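Local coordinates for protein alginate lyase A1-II' (Sphingomonas sp. A1, PDB 2CWS) that probably cleaves the polysaccharide alginate as a lyase of polysaccharide lyase family 7, this chain being its alginate lyase domain, at residues Phe10-Ala22 against Pro66-Ser79. Numbering follows the deposited sequence.
Sequences FDLSHWKLQLPDA and PRSELREMLDPSNS. With SO4 (sulfate ion), chain C; SO4 (sulfate ion), chain B.
Lys16 and Arg71, a hydrogen-bonded antiparallel pair, hold one sulfate between them. Lys16 NZ bonds its O2 and Arg71 NE its O1, both at 2.8 Å; Arg71 NH2 bonds O3. With CG anti to the backbone N (chi1 -174°), Arg71 bends at chi2 and brings NE and NH2 there. Its NH1 donates to Glu72 O at 2.8 Å, in the guanidinium plane. A leucine in place of Arg71 would probably leave the sulfate to Lys16 alone of this pair and Glu72 O without that donor. Met73 SD crosses the extended Lys16 chain at CD, 3.7 Å away.

Gln18 lies alongside Arg67, OE1 3.8 Å from Arg67 CD, with amide and guanidinium planes 64° apart. Arg67 NH1 salt-bridges Glu69 OE1, and NH1 and NH2 bond a second sulfate. Lys201 NZ donates to Gln18 OE1 and forms a salt bridge with Glu69 OE1, as Glu26 does with Lys16.

On the face of Trp15, Leu17 and Glu72, Leu70 CB packs on Trp15 CE3 at 3.5 Å, its CD1 over one indole face, offset toward the rim. Glu72 CB lies by Trp15 CZ3; its carboxylate is met by Phe200 N, Trp83 NE1 and His227 NE2. Met73 N donates to His14 O, and His14 ND1 to Met73 O at 2.9 Å, near the ring plane.

Arg67 to Arg71 form RSELR, a family 7 cleft motif; the sulfates, probably from the crystallisation liquor, may mark sites for anionic alginate groups. Strand 67-72 lies between 15-18 and 197-202 in the concave sheet of a concanavalin-like beta-sandwich; Leu223 of the other sheet and Leu32 of helix 29-33 cover Leu70.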
loop_
_atom_site.group_PDB
_atom_site.type_symbol
_atom_site.label_atom_id
_atom_site.label_comp_id
_atom_site.label_asym_id
_atom_site.label_seq_id
_atom_site.Cartn_x
_atom_site.Cartn_y
_atom_site.Cartn_z
ATOM N N PHE A 10 -5.954 6.290 -14.472
ATOM C CA PHE A 10 -4.911 6.513 -13.515
ATOM C C PHE A 10 -3.569 6.454 -14.235
ATOM O O PHE A 10 -3.466 5.689 -15.207
ATOM C CB PHE A 10 -4.863 5.448 -12.403
ATOM C CG PHE A 10 -6.062 5.543 -11.483
ATOM C CD1 PHE A 10 -7.259 5.008 -11.845
ATOM C CD2 PHE A 10 -5.920 6.222 -10.273
ATOM C CE1 PHE A 10 -8.369 5.110 -11.015
ATOM C CE2 PHE A 10 -7.032 6.278 -9.415
ATOM C CZ PHE A 10 -8.252 5.740 -9.811
ATOM N N ASP A 11 -2.608 7.198 -13.803
ATOM C CA ASP A 11 -1.241 7.073 -14.276
ATOM C C ASP A 11 -0.598 5.894 -13.570
ATOM O O ASP A 11 -0.171 6.009 -12.385
ATOM C CB ASP A 11 -0.445 8.336 -13.907
ATOM C CG ASP A 11 0.939 8.246 -14.517
ATOM O OD1 ASP A 11 1.658 9.254 -14.459
ATOM O OD2 ASP A 11 1.306 7.215 -15.101
ATOM N N LEU A 12 -0.607 4.757 -14.258
ATOM C CA LEU A 12 0.013 3.539 -13.712
ATOM C C LEU A 12 1.381 3.263 -14.313
ATOM O O LEU A 12 1.893 2.136 -14.226
ATOM C CB LEU A 12 -0.940 2.341 -13.830
ATOM C CG LEU A 12 -2.313 2.571 -13.185
ATOM C CD1 LEU A 12 -3.173 1.354 -13.287
ATOM C CD2 LEU A 12 -2.175 2.949 -11.715
ATOM N N SER A 13 1.983 4.300 -14.923
ATOM C CA SER A 13 3.272 4.126 -15.580
ATOM C C SER A 13 4.402 3.825 -14.630
ATOM O O SER A 13 5.415 3.291 -15.082
ATOM C CB SER A 13 3.615 5.344 -16.444
ATOM O OG SER A 13 3.831 6.499 -15.657
ATOM N N HIS A 14 4.209 4.120 -13.336
ATOM C CA HIS A 14 5.216 3.836 -12.318
ATOM C C HIS A 14 4.622 2.981 -11.204
ATOM O O HIS A 14 5.000 3.117 -10.013
ATOM C CB HIS A 14 5.866 5.122 -11.786
ATOM C CG HIS A 14 6.718 5.727 -12.836
ATOM N ND1 HIS A 14 8.056 5.398 -12.954
ATOM C CD2 HIS A 14 6.431 6.620 -13.824
ATOM C CE1 HIS A 14 8.553 6.062 -13.973
ATOM N NE2 HIS A 14 7.603 6.812 -14.510
ATOM N N TRP A 15 3.758 2.042 -11.558
ATOM C CA TRP A 15 3.259 1.024 -10.640
ATOM C C TRP A 15 3.280 -0.333 -11.349
ATOM O O TRP A 15 2.978 -0.361 -12.557
ATOM C CB TRP A 15 1.821 1.302 -10.225
ATOM C CG TRP A 15 1.559 2.561 -9.447
ATOM C CD1 TRP A 15 1.103 3.754 -9.919
ATOM C CD2 TRP A 15 1.743 2.750 -8.027
ATOM N NE1 TRP A 15 0.975 4.669 -8.905
ATOM C CE2 TRP A 15 1.356 4.072 -7.727
ATOM C CE3 TRP A 15 2.180 1.898 -6.978
ATOM C CZ2 TRP A 15 1.393 4.582 -6.423
ATOM C CZ3 TRP A 15 2.216 2.411 -5.693
ATOM C CH2 TRP A 15 1.832 3.729 -5.448
ATOM N N LYS A 16 3.503 -1.400 -10.618
ATOM C CA LYS A 16 3.167 -2.748 -11.095
ATOM C C LYS A 16 2.109 -3.296 -10.151
ATOM O O LYS A 16 1.943 -2.796 -9.018
ATOM C CB LYS A 16 4.381 -3.673 -11.203
ATOM C CG LYS A 16 5.022 -4.025 -9.881
ATOM C CD LYS A 16 6.178 -5.016 -10.075
ATOM C CE LYS A 16 6.879 -5.327 -8.764
ATOM N NZ LYS A 16 7.864 -6.413 -8.948
ATOM N N LEU A 17 1.366 -4.313 -10.579
ATOM C CA LEU A 17 0.294 -4.874 -9.806
ATOM C C LEU A 17 0.610 -6.302 -9.393
ATOM O O LEU A 17 1.013 -7.116 -10.234
ATOM C CB LEU A 17 -1.001 -4.881 -10.667
ATOM C CG LEU A 17 -2.249 -5.562 -10.052
ATOM C CD1 LEU A 17 -2.751 -4.860 -8.802
ATOM C CD2 LEU A 17 -3.319 -5.611 -11.127
ATOM N N GLN A 18 0.411 -6.595 -8.120
ATOM C CA GLN A 18 0.606 -7.923 -7.539
ATOM C C GLN A 18 -0.760 -8.527 -7.255
ATOM O O GLN A 18 -1.599 -7.867 -6.606
ATOM C CB GLN A 18 1.475 -7.783 -6.265
ATOM C CG GLN A 18 2.845 -7.250 -6.600
ATOM C CD GLN A 18 3.670 -6.876 -5.407
ATOM O OE1 GLN A 18 3.092 -6.353 -4.423
ATOM N NE2 GLN A 18 4.968 -7.078 -5.484
ATOM N N LEU A 19 -0.958 -9.754 -7.720
ATOM C CA LEU A 19 -2.271 -10.417 -7.662
ATOM C C LEU A 19 -2.354 -11.515 -6.639
ATOM O O LEU A 19 -1.346 -12.097 -6.240
ATOM C CB LEU A 19 -2.577 -11.003 -9.063
ATOM C CG LEU A 19 -2.734 -9.944 -10.157
ATOM C CD1 LEU A 19 -2.837 -10.696 -11.517
ATOM C CD2 LEU A 19 -3.911 -9.052 -9.931
ATOM N N PRO A 20 -3.582 -11.904 -6.296
ATOM C CA PRO A 20 -3.806 -12.988 -5.332
ATOM C C PRO A 20 -4.206 -14.297 -5.982
ATOM O O PRO A 20 -4.805 -15.152 -5.325
ATOM C CB PRO A 20 -4.973 -12.432 -4.497
ATOM C CG PRO A 20 -5.817 -11.735 -5.526
ATOM C CD PRO A 20 -4.835 -11.158 -6.521
ATOM N N ASP A 21 -3.880 -14.467 -7.254
ATOM C CA ASP A 21 -4.039 -15.800 -7.864
ATOM C C ASP A 21 -3.040 -16.747 -7.225
ATOM O O ASP A 21 -2.137 -16.340 -6.476
ATOM C CB ASP A 21 -3.910 -15.690 -9.386
ATOM C CG ASP A 21 -2.510 -15.255 -9.829
ATOM O OD1 ASP A 21 -2.002 -15.793 -10.846
ATOM O OD2 ASP A 21 -1.915 -14.392 -9.194
ATOM N N ALA A 22 -3.178 -18.060 -7.543
ATOM C CA ALA A 22 -2.329 -19.048 -6.879
ATOM C C ALA A 22 -0.844 -18.763 -7.041
ATOM O O ALA A 22 -0.065 -19.006 -6.102
ATOM C CB ALA A 22 -2.650 -20.462 -7.352
ATOM N N PRO A 66 -2.936 -12.760 1.310
ATOM C CA PRO A 66 -3.043 -12.470 -0.134
ATOM C C PRO A 66 -3.311 -10.978 -0.393
ATOM O O PRO A 66 -3.783 -10.229 0.500
ATOM C CB PRO A 66 -4.275 -13.314 -0.535
ATOM C CG PRO A 66 -5.144 -13.251 0.721
ATOM C CD PRO A 66 -4.175 -13.288 1.875
ATOM N N ARG A 67 -3.024 -10.551 -1.615
ATOM C CA ARG A 67 -3.196 -9.136 -1.967
ATOM C C ARG A 67 -3.568 -8.992 -3.439
ATOM O O ARG A 67 -3.169 -9.780 -4.296
ATOM C CB ARG A 67 -1.922 -8.331 -1.695
ATOM C CG ARG A 67 -0.813 -8.570 -2.734
ATOM C CD ARG A 67 0.497 -8.037 -2.217
ATOM N NE ARG A 67 1.123 -8.878 -1.181
ATOM C CZ ARG A 67 1.771 -8.488 -0.110
ATOM N NH1 ARG A 67 1.793 -7.200 0.274
ATOM N NH2 ARG A 67 2.384 -9.426 0.620
ATOM N N SER A 68 -4.259 -7.879 -3.684
ATOM C CA SER A 68 -4.328 -7.262 -5.030
ATOM C C SER A 68 -3.828 -5.837 -4.764
ATOM O O SER A 68 -4.563 -5.061 -4.158
ATOM C CB SER A 68 -5.753 -7.289 -5.565
ATOM O OG SER A 68 -5.761 -6.646 -6.827
ATOM N N GLU A 69 -2.563 -5.557 -5.111
ATOM C CA GLU A 69 -1.904 -4.390 -4.538
ATOM C C GLU A 69 -0.905 -3.830 -5.572
ATOM O O GLU A 69 -0.166 -4.609 -6.180
ATOM C CB GLU A 69 -1.228 -4.738 -3.216
ATOM C CG GLU A 69 -0.726 -3.546 -2.395
ATOM C CD GLU A 69 -0.020 -3.959 -1.121
ATOM O OE1 GLU A 69 0.702 -4.983 -1.117
ATOM O OE2 GLU A 69 -0.168 -3.230 -0.103
ATOM N N LEU A 70 -0.891 -2.496 -5.710
ATOM C CA LEU A 70 0.103 -1.846 -6.532
ATOM C C LEU A 70 1.390 -1.641 -5.753
ATOM O O LEU A 70 1.377 -1.386 -4.548
ATOM C CB LEU A 70 -0.413 -0.456 -6.995
ATOM C CG LEU A 70 -1.640 -0.467 -7.849
ATOM C CD1 LEU A 70 -2.152 0.941 -8.083
ATOM C CD2 LEU A 70 -1.397 -1.184 -9.222
ATOM N N ARG A 71 2.502 -1.730 -6.464
ATOM C CA ARG A 71 3.868 -1.614 -5.940
ATOM C C ARG A 71 4.574 -0.566 -6.771
ATOM O O ARG A 71 4.678 -0.704 -8.017
ATOM C CB ARG A 71 4.503 -3.032 -6.081
ATOM C CG ARG A 71 5.893 -3.245 -5.470
ATOM C CD ARG A 71 7.072 -2.497 -6.135
ATOM N NE ARG A 71 8.301 -3.177 -5.743
ATOM C CZ ARG A 71 9.497 -2.613 -5.720
ATOM N NH1 ARG A 71 9.673 -1.341 -6.092
ATOM N NH2 ARG A 71 10.539 -3.353 -5.296
ATOM N N GLU A 72 5.050 0.500 -6.135
ATOM C CA GLU A 72 5.638 1.627 -6.852
ATOM C C GLU A 72 6.915 1.216 -7.548
ATOM O O GLU A 72 7.785 0.562 -6.942
ATOM C CB GLU A 72 5.954 2.756 -5.864
ATOM C CG GLU A 72 6.618 3.958 -6.538
ATOM C CD GLU A 72 7.194 4.933 -5.529
ATOM O OE1 GLU A 72 7.317 4.619 -4.341
ATOM O OE2 GLU A 72 7.565 6.063 -6.018
ATOM N N MET A 73 7.083 1.648 -8.796
ATOM C CA MET A 73 8.228 1.360 -9.640
ATOM C C MET A 73 8.803 2.672 -10.150
ATOM O O MET A 73 8.390 3.141 -11.207
ATOM C CB MET A 73 7.835 0.459 -10.826
ATOM C CG MET A 73 7.280 -0.874 -10.371
ATOM S SD MET A 73 8.489 -2.076 -9.809
ATOM C CE MET A 73 9.239 -2.522 -11.404
ATOM N N LEU A 74 9.806 3.213 -9.417
ATOM C CA LEU A 74 10.516 4.368 -9.979
ATOM C C LEU A 74 11.021 4.041 -11.359
ATOM O O LEU A 74 11.033 4.927 -12.258
ATOM C CB LEU A 74 11.741 4.692 -9.093
ATOM C CG LEU A 74 11.455 5.290 -7.701
ATOM C CD1 LEU A 74 12.750 5.567 -6.997
ATOM C CD2 LEU A 74 10.619 6.586 -7.828
ATOM N N ASP A 75 11.514 2.824 -11.567
ATOM C CA ASP A 75 11.910 2.335 -12.897
ATOM C C ASP A 75 10.967 1.160 -13.189
ATOM O O ASP A 75 11.129 0.090 -12.561
ATOM C CB ASP A 75 13.375 1.891 -12.910
ATOM C CG ASP A 75 13.822 1.511 -14.317
ATOM O OD1 ASP A 75 12.956 1.094 -15.132
ATOM O OD2 ASP A 75 15.018 1.661 -14.608
ATOM N N PRO A 76 10.007 1.305 -14.105
ATOM C CA PRO A 76 9.080 0.187 -14.387
ATOM C C PRO A 76 9.773 -1.044 -14.902
ATOM O O PRO A 76 9.141 -2.119 -14.924
ATOM C CB PRO A 76 8.070 0.760 -15.398
ATOM C CG PRO A 76 8.550 2.111 -15.758
ATOM C CD PRO A 76 9.699 2.480 -14.891
ATOM N N SER A 77 11.042 -0.950 -15.285
ATOM C CA SER A 77 11.815 -2.089 -15.785
ATOM C C SER A 77 12.828 -2.612 -14.772
ATOM O O SER A 77 13.649 -3.496 -15.093
ATOM C CB SER A 77 12.533 -1.709 -17.095
ATOM O OG SER A 77 13.669 -0.825 -16.860
ATOM N N ASN A 78 12.808 -2.057 -13.529
ATOM C CA ASN A 78 13.788 -2.548 -12.518
ATOM C C ASN A 78 13.258 -2.227 -11.127
ATOM O O ASN A 78 13.454 -1.109 -10.634
ATOM C CB ASN A 78 15.174 -1.953 -12.700
ATOM C CG ASN A 78 16.208 -2.506 -11.737
ATOM O OD1 ASN A 78 17.411 -2.033 -11.771
ATOM N ND2 ASN A 78 15.859 -3.451 -10.939
ATOM N N SER A 79 12.658 -3.243 -10.487
ATOM C CA SER A 79 12.126 -3.085 -9.131
ATOM C C SER A 79 13.184 -2.817 -8.064
ATOM O O SER A 79 12.798 -2.499 -6.939
ATOM C CB SER A 79 11.319 -4.317 -8.758
ATOM O OG SER A 79 12.193 -5.418 -8.689
HETATM S S SO4 C . 9.443 -6.816 -5.508
HETATM O O1 SO4 C . 8.105 -5.992 -5.392
HETATM O O2 SO4 C . 9.743 -6.972 -6.887
HETATM O O3 SO4 C . 10.472 -6.212 -4.807
HETATM O O4 SO4 C . 9.019 -8.055 -4.834
HETATM S S SO4 B . 4.404 -7.567 3.277
HETATM O O1 SO4 B . 3.828 -6.462 2.308
HETATM O O2 SO4 B . 5.794 -7.334 3.603
HETATM O O3 SO4 B . 3.684 -7.571 4.496
HETATM O O4 SO4 B . 4.303 -8.869 2.627
HETATM O O HOH W 1 -1.010 -12.228 -3.022
#